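Local coordinates for aldehyde dehydrogenase (Burkholderia vietnamiensis, PDB 5KF0), which probably oxidises aldehydes to carboxylic acids with a nicotinamide cofactor, as other members of the aldehyde dehydrogenase family do, and is seen here with bound NADPH, at residues M335-E338 against S339-R342; R85-F88 against D89-A92. One frame throughout, in Å; residues are numbered along the deposited sequence. Where two conformers were deposited one is given.

Contact 1 (M335-E338 against S339-R342); sequences MISE and SESR
Ser337 and the residues of the first turn after it form a local helix-start contact, where the loop that follows helix 306-319 runs into helix 338-353. Ser337 holds the N-cap position. Its hydroxyl, chi1 68°, is set between its own backbone N and carbonyl carbon, which turns OG to the new helix and leaves it 3.1 Å from Glu340 N. In one of the two conformers of Ser339, OG comes within 3.0 Å of Ser337 OG, a link that is therefore doubtful as a constant feature. Two i to i+4 bonds begin the helical ladder: Ser341 N to Ser337 O, and Arg342 N to Glu338 O at 2.9 Å.

The outer side of the turn carries Glu338 and Arg342. Bent at chi3 (-62°), Arg342 lays one face of its guanidinium over Glu338 O, which is offset toward the rim. Glu338 OE1 lies in plane at the guanidinium edge, where NH1 meets it in a long salt bridge of 3.6 Å; carboxylate and guanidinium planes stand 84° apart, which excludes a two-pronged, coplanar grip.

Elsewhere on the turn Glu340 and Ile336 lie side by side, pointing the same way, CG to CG2 at 3.8 Å, with the acid paired to Arg343.

On the buried side, the SD-CE end of Met335 lies against the first turn, CE 3.6 Å from Glu340 O and SD alongside the CA and CB of Ser341. Phe369 of strand 368-375 touches both Met335 and Ser341, and Ser341 OG is hydrogen-bonded to Gly366 O. With the side chain of Ile336 about 6 Å from the bound NADPH, this is a helix start with serine at the N-cap position, beside the cofactor pocket of an aldehyde dehydrogenase.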
ATOM      1  N   MET A 335      23.270 -28.463 -25.693  1.00 14.02           N
ATOM      2  CA  MET A 335      23.773 -27.724 -24.544  1.00 15.62           C
ATOM      3  C   MET A 335      24.765 -26.663 -25.025  1.00 16.92           C
ATOM      4  O   MET A 335      25.231 -26.679 -26.171  1.00 17.21           O
ATOM      5  CB  MET A 335      24.416 -28.669 -23.535  1.00 18.37           C
ATOM      6  CG  MET A 335      23.400 -29.579 -22.852  1.00 18.99           C
ATOM      7  SD  MET A 335      24.160 -30.692 -21.665  1.00 18.57           S
ATOM      8  CE  MET A 335      24.776 -29.508 -20.448  1.00 15.55           C
ATOM      9  N   ILE A 336      25.077 -25.722 -24.130  1.00 13.93           N
ATOM     10  CA  ILE A 336      25.798 -24.524 -24.533  1.00 14.28           C
ATOM     11  C   ILE A 336      27.220 -24.821 -24.987  1.00 18.56           C
ATOM     12  O   ILE A 336      27.779 -24.042 -25.769  1.00 18.58           O
ATOM     13  CB  ILE A 336      25.774 -23.491 -23.386  1.00 13.44           C
ATOM     14  CG1 ILE A 336      26.298 -22.130 -23.869  1.00 15.59           C
ATOM     15  CG2 ILE A 336      26.545 -24.011 -22.152  1.00 13.46           C
ATOM     16  CD1 ILE A 336      25.483 -21.536 -25.023  1.00 16.75           C
ATOM     17  N   SER A 337      27.815 -25.930 -24.548  1.00 16.75           N
ATOM     18  CA  SER A 337      29.151 -26.303 -25.006  1.00 19.95           C
ATOM     19  C   SER A 337      29.396 -27.776 -24.719  1.00 23.14           C
ATOM     20  O   SER A 337      28.753 -28.373 -23.849  1.00 20.57           O
ATOM     21  CB  SER A 337      30.231 -25.463 -24.328  1.00 20.01           C
ATOM     22  OG  SER A 337      30.295 -25.775 -22.946  1.00 21.17           O
ATOM     23  N   GLU A 338      30.356 -28.350 -25.458  1.00 19.85           N
ATOM     24  CA  GLU A 338      30.778 -29.720 -25.176  1.00 17.28           C
ATOM     25  C   GLU A 338      31.327 -29.859 -23.760  1.00 22.24           C
ATOM     26  O   GLU A 338      31.135 -30.902 -23.124  1.00 21.99           O
ATOM     27  CB  GLU A 338      31.821 -30.186 -26.198  1.00 20.46           C
ATOM     28  CG  GLU A 338      31.261 -30.378 -27.579  1.00 27.54           C
ATOM     29  CD  GLU A 338      32.201 -31.158 -28.487  1.00 43.12           C
ATOM     30  OE1 GLU A 338      33.280 -31.577 -28.014  1.00 47.99           O
ATOM     31  OE2 GLU A 338      31.854 -31.354 -29.669  1.00 43.53           O
ATOM     32  N   SER A 339      32.006 -28.828 -23.245  1.00 19.90           N
ATOM     33  CA  SER A 339      32.550 -28.939 -21.897  0.60 23.43           C
ATOM     34  C   SER A 339      31.437 -29.005 -20.856  1.00 21.31           C
ATOM     35  O   SER A 339      31.559 -29.734 -19.863  1.00 22.04           O
ATOM     36  CB  SER A 339      33.515 -27.786 -21.604  0.60 24.81           C
ATOM     37  OG  SER A 339      32.879 -26.525 -21.673  0.60 27.42           O
ATOM     38  N   GLU A 340      30.338 -28.281 -21.070  1.00 17.78           N
ATOM     39  CA  GLU A 340      29.233 -28.359 -20.121  1.00 20.28           C
ATOM     40  C   GLU A 340      28.519 -29.699 -20.224  1.00 18.34           C
ATOM     41  O   GLU A 340      28.075 -30.255 -19.210  1.00 18.67           O
ATOM     42  CB  GLU A 340      28.271 -27.191 -20.344  1.00 17.49           C
ATOM     43  CG  GLU A 340      28.801 -25.884 -19.760  1.00 19.64           C
ATOM     44  CD  GLU A 340      29.062 -26.001 -18.263  1.00 23.43           C
ATOM     45  OE1 GLU A 340      28.095 -26.175 -17.505  1.00 22.01           O
ATOM     46  OE2 GLU A 340      30.238 -25.941 -17.848  1.00 31.05           O
ATOM     47  N   SER A 341      28.417 -30.241 -21.439  1.00 17.49           N
ATOM     48  CA  SER A 341      27.857 -31.575 -21.613  1.00 19.88           C
ATOM     49  C   SER A 341      28.714 -32.620 -20.909  1.00 24.02           C
ATOM     50  O   SER A 341      28.188 -33.518 -20.242  1.00 19.55           O
ATOM     51  CB  SER A 341      27.725 -31.881 -23.106  1.00 23.92           C
ATOM     52  OG  SER A 341      27.149 -33.152 -23.304  1.00 30.45           O
ATOM     53  N   ARG A 342      30.043 -32.505 -21.024  1.00 22.73           N
ATOM     54  CA  ARG A 342      30.922 -33.463 -20.359  1.00 20.77           C
ATOM     55  C   ARG A 342      30.841 -33.350 -18.843  1.00 19.21           C
ATOM     56  O   ARG A 342      30.943 -34.370 -18.150  1.00 20.91           O
ATOM     57  CB  ARG A 342      32.366 -33.273 -20.819  1.00 24.74           C
ATOM     58  CG  ARG A 342      32.632 -33.772 -22.221  1.00 30.48           C
ATOM     59  CD  ARG A 342      34.128 -33.879 -22.496  1.00 39.70           C
ATOM     60  NE  ARG A 342      34.803 -32.585 -22.413  1.00 44.06           N
ATOM     61  CZ  ARG A 342      34.863 -31.708 -23.412  1.00 42.72           C
ATOM     62  NH1 ARG A 342      34.278 -31.980 -24.570  1.00 43.28           N
ATOM     63  NH2 ARG A 342      35.502 -30.558 -23.253  1.00 36.04           N
TER

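Contact 2 (R85-F88 against D89-A92)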
ATOM      1  N   ARG A  85       8.450  -5.585 -30.961  1.00 16.35           N
ATOM      2  CA  ARG A  85       7.390  -6.216 -31.743  1.00 15.44           C
ATOM      3  C   ARG A  85       7.698  -6.163 -33.233  1.00 18.54           C
ATOM      4  O   ARG A  85       7.499  -7.150 -33.955  1.00 19.21           O
ATOM      5  CB  ARG A  85       6.053  -5.537 -31.459  1.00 17.59           C
ATOM      6  CG  ARG A  85       5.501  -5.832 -30.084  1.00 18.10           C
ATOM      7  CD  ARG A  85       4.280  -4.985 -29.791  1.00 27.10           C
ATOM      8  NE  ARG A  85       3.624  -5.451 -28.576  1.00 27.43           N
ATOM      9  CZ  ARG A  85       2.793  -4.718 -27.853  1.00 32.78           C
ATOM     10  NH1 ARG A  85       2.517  -3.476 -28.223  1.00 35.06           N
ATOM     11  NH2 ARG A  85       2.244  -5.227 -26.759  1.00 31.09           N
ATOM     12  N   GLU A  86       8.190  -5.017 -33.713  1.00 18.01           N
ATOM     13  CA  GLU A  86       8.547  -4.899 -35.127  1.00 18.02           C
ATOM     14  C   GLU A  86       9.659  -5.868 -35.507  1.00 20.25           C
ATOM     15  O   GLU A  86       9.665  -6.410 -36.620  1.00 21.49           O
ATOM     16  CB  GLU A  86       8.974  -3.469 -35.452  1.00 21.67           C
ATOM     17  CG  GLU A  86       7.830  -2.471 -35.511  1.00 30.02           C
ATOM     18  CD  GLU A  86       8.300  -1.057 -35.804  1.00 37.66           C
ATOM     19  OE1 GLU A  86       9.512  -0.861 -36.046  1.00 26.28           O
ATOM     20  OE2 GLU A  86       7.450  -0.141 -35.792  1.00 39.48           O
ATOM     21  N   ARG A  87      10.606  -6.099 -34.599  1.00 15.91           N
ATOM     22  CA  ARG A  87      11.799  -6.889 -34.876  1.00 16.97           C
ATOM     23  C   ARG A  87      11.728  -8.270 -34.233  1.00 17.54           C
ATOM     24  O   ARG A  87      12.758  -8.887 -33.952  1.00 16.21           O
ATOM     25  CB  ARG A  87      13.039  -6.125 -34.412  1.00 15.46           C
ATOM     26  CG  ARG A  87      13.180  -4.778 -35.131  1.00 17.22           C
ATOM     27  CD  ARG A  87      14.340  -3.940 -34.605  1.00 21.60           C
ATOM     28  NE  ARG A  87      15.631  -4.524 -34.940  1.00 20.02           N
ATOM     29  CZ  ARG A  87      16.791  -3.890 -34.807  1.00 23.01           C
ATOM     30  NH1 ARG A  87      16.820  -2.645 -34.356  1.00 23.16           N
ATOM     31  NH2 ARG A  87      17.923  -4.496 -35.146  1.00 22.97           N
ATOM     32  N   PHE A  88      10.502  -8.769 -34.034  1.00 17.07           N
ATOM     33  CA  PHE A  88      10.274  -9.990 -33.265  1.00 18.02           C
ATOM     34  C   PHE A  88      11.038 -11.174 -33.849  1.00 18.89           C
ATOM     35  O   PHE A  88      11.756 -11.882 -33.128  1.00 17.53           O
ATOM     36  CB  PHE A  88       8.771 -10.276 -33.223  1.00 13.00           C
ATOM     37  CG  PHE A  88       8.388 -11.422 -32.333  1.00 17.29           C
ATOM     38  CD1 PHE A  88       7.981 -11.194 -31.028  1.00 18.80           C
ATOM     39  CD2 PHE A  88       8.416 -12.726 -32.807  1.00 17.25           C
ATOM     40  CE1 PHE A  88       7.621 -12.251 -30.204  1.00 19.93           C
ATOM     41  CE2 PHE A  88       8.050 -13.785 -31.990  1.00 20.22           C
ATOM     42  CZ  PHE A  88       7.662 -13.551 -30.694  1.00 18.20           C
ATOM     43  N   ASP A  89      10.893 -11.408 -35.157  1.00 18.15           N
ATOM     44  CA  ASP A  89      11.550 -12.559 -35.777  1.00 16.93           C
ATOM     45  C   ASP A  89      13.064 -12.406 -35.794  1.00 17.30           C
ATOM     46  O   ASP A  89      13.786 -13.403 -35.671  1.00 20.06           O
ATOM     47  CB  ASP A  89      11.020 -12.764 -37.193  1.00 19.84           C
ATOM     48  CG  ASP A  89       9.538 -13.101 -37.220  1.00 23.78           C
ATOM     49  OD1 ASP A  89       9.069 -13.795 -36.309  1.00 26.51           O
ATOM     50  OD2 ASP A  89       8.840 -12.674 -38.164  1.00 31.98           O
ATOM     51  N   GLU A  90      13.561 -11.177 -35.940  1.00 14.15           N
ATOM     52  CA  GLU A  90      14.999 -10.949 -35.887  1.00 17.71           C
ATOM     53  C   GLU A  90      15.553 -11.298 -34.512  1.00 18.82           C
ATOM     54  O   GLU A  90      16.576 -11.990 -34.394  1.00 17.30           O
ATOM     55  CB  GLU A  90      15.302  -9.494 -36.246  1.00 15.72           C
ATOM     56  CG  GLU A  90      16.747  -9.087 -36.050  1.00 18.69           C
ATOM     57  CD  GLU A  90      16.945  -7.592 -36.227  1.00 21.89           C
ATOM     58  OE1 GLU A  90      15.963  -6.886 -36.555  1.00 20.80           O
ATOM     59  OE2 GLU A  90      18.084  -7.121 -36.036  1.00 23.41           O
ATOM     60  N   LEU A  91      14.885 -10.820 -33.456  1.00 17.01           N
ATOM     61  CA  LEU A  91      15.321 -11.130 -32.098  1.00 14.05           C
ATOM     62  C   LEU A  91      15.272 -12.626 -31.832  1.00 14.59           C
ATOM     63  O   LEU A  91      16.197 -13.189 -31.226  1.00 14.62           O
ATOM     64  CB  LEU A  91      14.451 -10.372 -31.092  1.00 13.74           C
ATOM     65  CG  LEU A  91      14.796  -8.881 -31.009  1.00 14.87           C
ATOM     66  CD1 LEU A  91      13.627  -8.086 -30.442  1.00 15.60           C
ATOM     67  CD2 LEU A  91      16.056  -8.676 -30.177  1.00 17.68           C
ATOM     68  N   ALA A  92      14.189 -13.286 -32.266  1.00 15.39           N
ATOM     69  CA  ALA A  92      14.040 -14.718 -32.034  1.00 16.41           C
ATOM     70  C   ALA A  92      15.123 -15.510 -32.751  1.00 18.94           C
ATOM     71  O   ALA A  92      15.680 -16.460 -32.191  1.00 15.22           O
ATOM     72  CB  ALA A  92      12.655 -15.183 -32.486  1.00 15.22           C
TER
HETATM   73  O   HOH W   1       9.352  -9.629 -37.053  1.00 25.05           O
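Arg87 reaches along the start of helix 88-99 to Glu90, three residues on, and its side chain can be followed outward one atom at a time. CB, CG and CD of Arg87 lie 3.7, 3.8 and 3.9 Å from Glu90 OE1, so the aliphatic part runs beside the acid it will bind. A turn about the CG-CD bond (chi3 69°) brings the edge of the guanidinium round to the carboxylate. NE then donates to OE1 of Glu90 at 2.9 Å, coming from above the carboxylate plane. At the tip NH2 donates to Glu90 OE2 at 2.8 Å, almost straight at 172°, on the syn side though tilted out of the carboxylate plane. NH1 turns elsewhere, to a salt bridge with Glu199 on helix 192-202. Two nitrogens thus grip two oxygens side-on, although the planes are twisted 34° apart, and the paired bonds limit rotation of both groups.

Arg87 is at once the first residue to leave helix 70-86 and the N-cap residue of helix 88-99, so the contact is a junction of two successive helices. Its O accepts from Leu91 N at 2.9 Å, nearly along the C=O axis, and Phe88 O accepts from Ala92 N. A water bridges the junction: it accepts from Asp89 N and donates to Glu86 O.

Phe88 leaves this turn on another side. Its CG lies opposite the backbone N, and Asp89 OD1 sits at the ring edge, 3.7 Å from CD2, with the carboxylate nearly perpendicular to the ring. The ring packs on Val110 and Thr111 of helix 103-123. Leu91 also touches Val110, and it meets Ile196 of helix 192-202, the residue that Arg87 and Glu90 touch as well.

In the fold
Contact 1 and contact 2 each mark the start of a helix, at 338-353 and 88-99 respectively, and each is partly buried, with centres 28 Å apart and nearest atoms about 13 Å apart. They do not touch and hold different elements. Contact 1 joins a loop to its helix and backs onto strand 368-375, whereas contact 2 lies between successive helices. Their chemistry differs accordingly: a serine N-cap position and a long, crossed salt bridge in the first, a close two-bond salt bridge and a bridging water in the second. In contact 1 the exposed Glu338-Arg342 pair lies apart from buried Met335 and Ser341, whereas in contact 2 the ion pair itself is packed against helix 192-202.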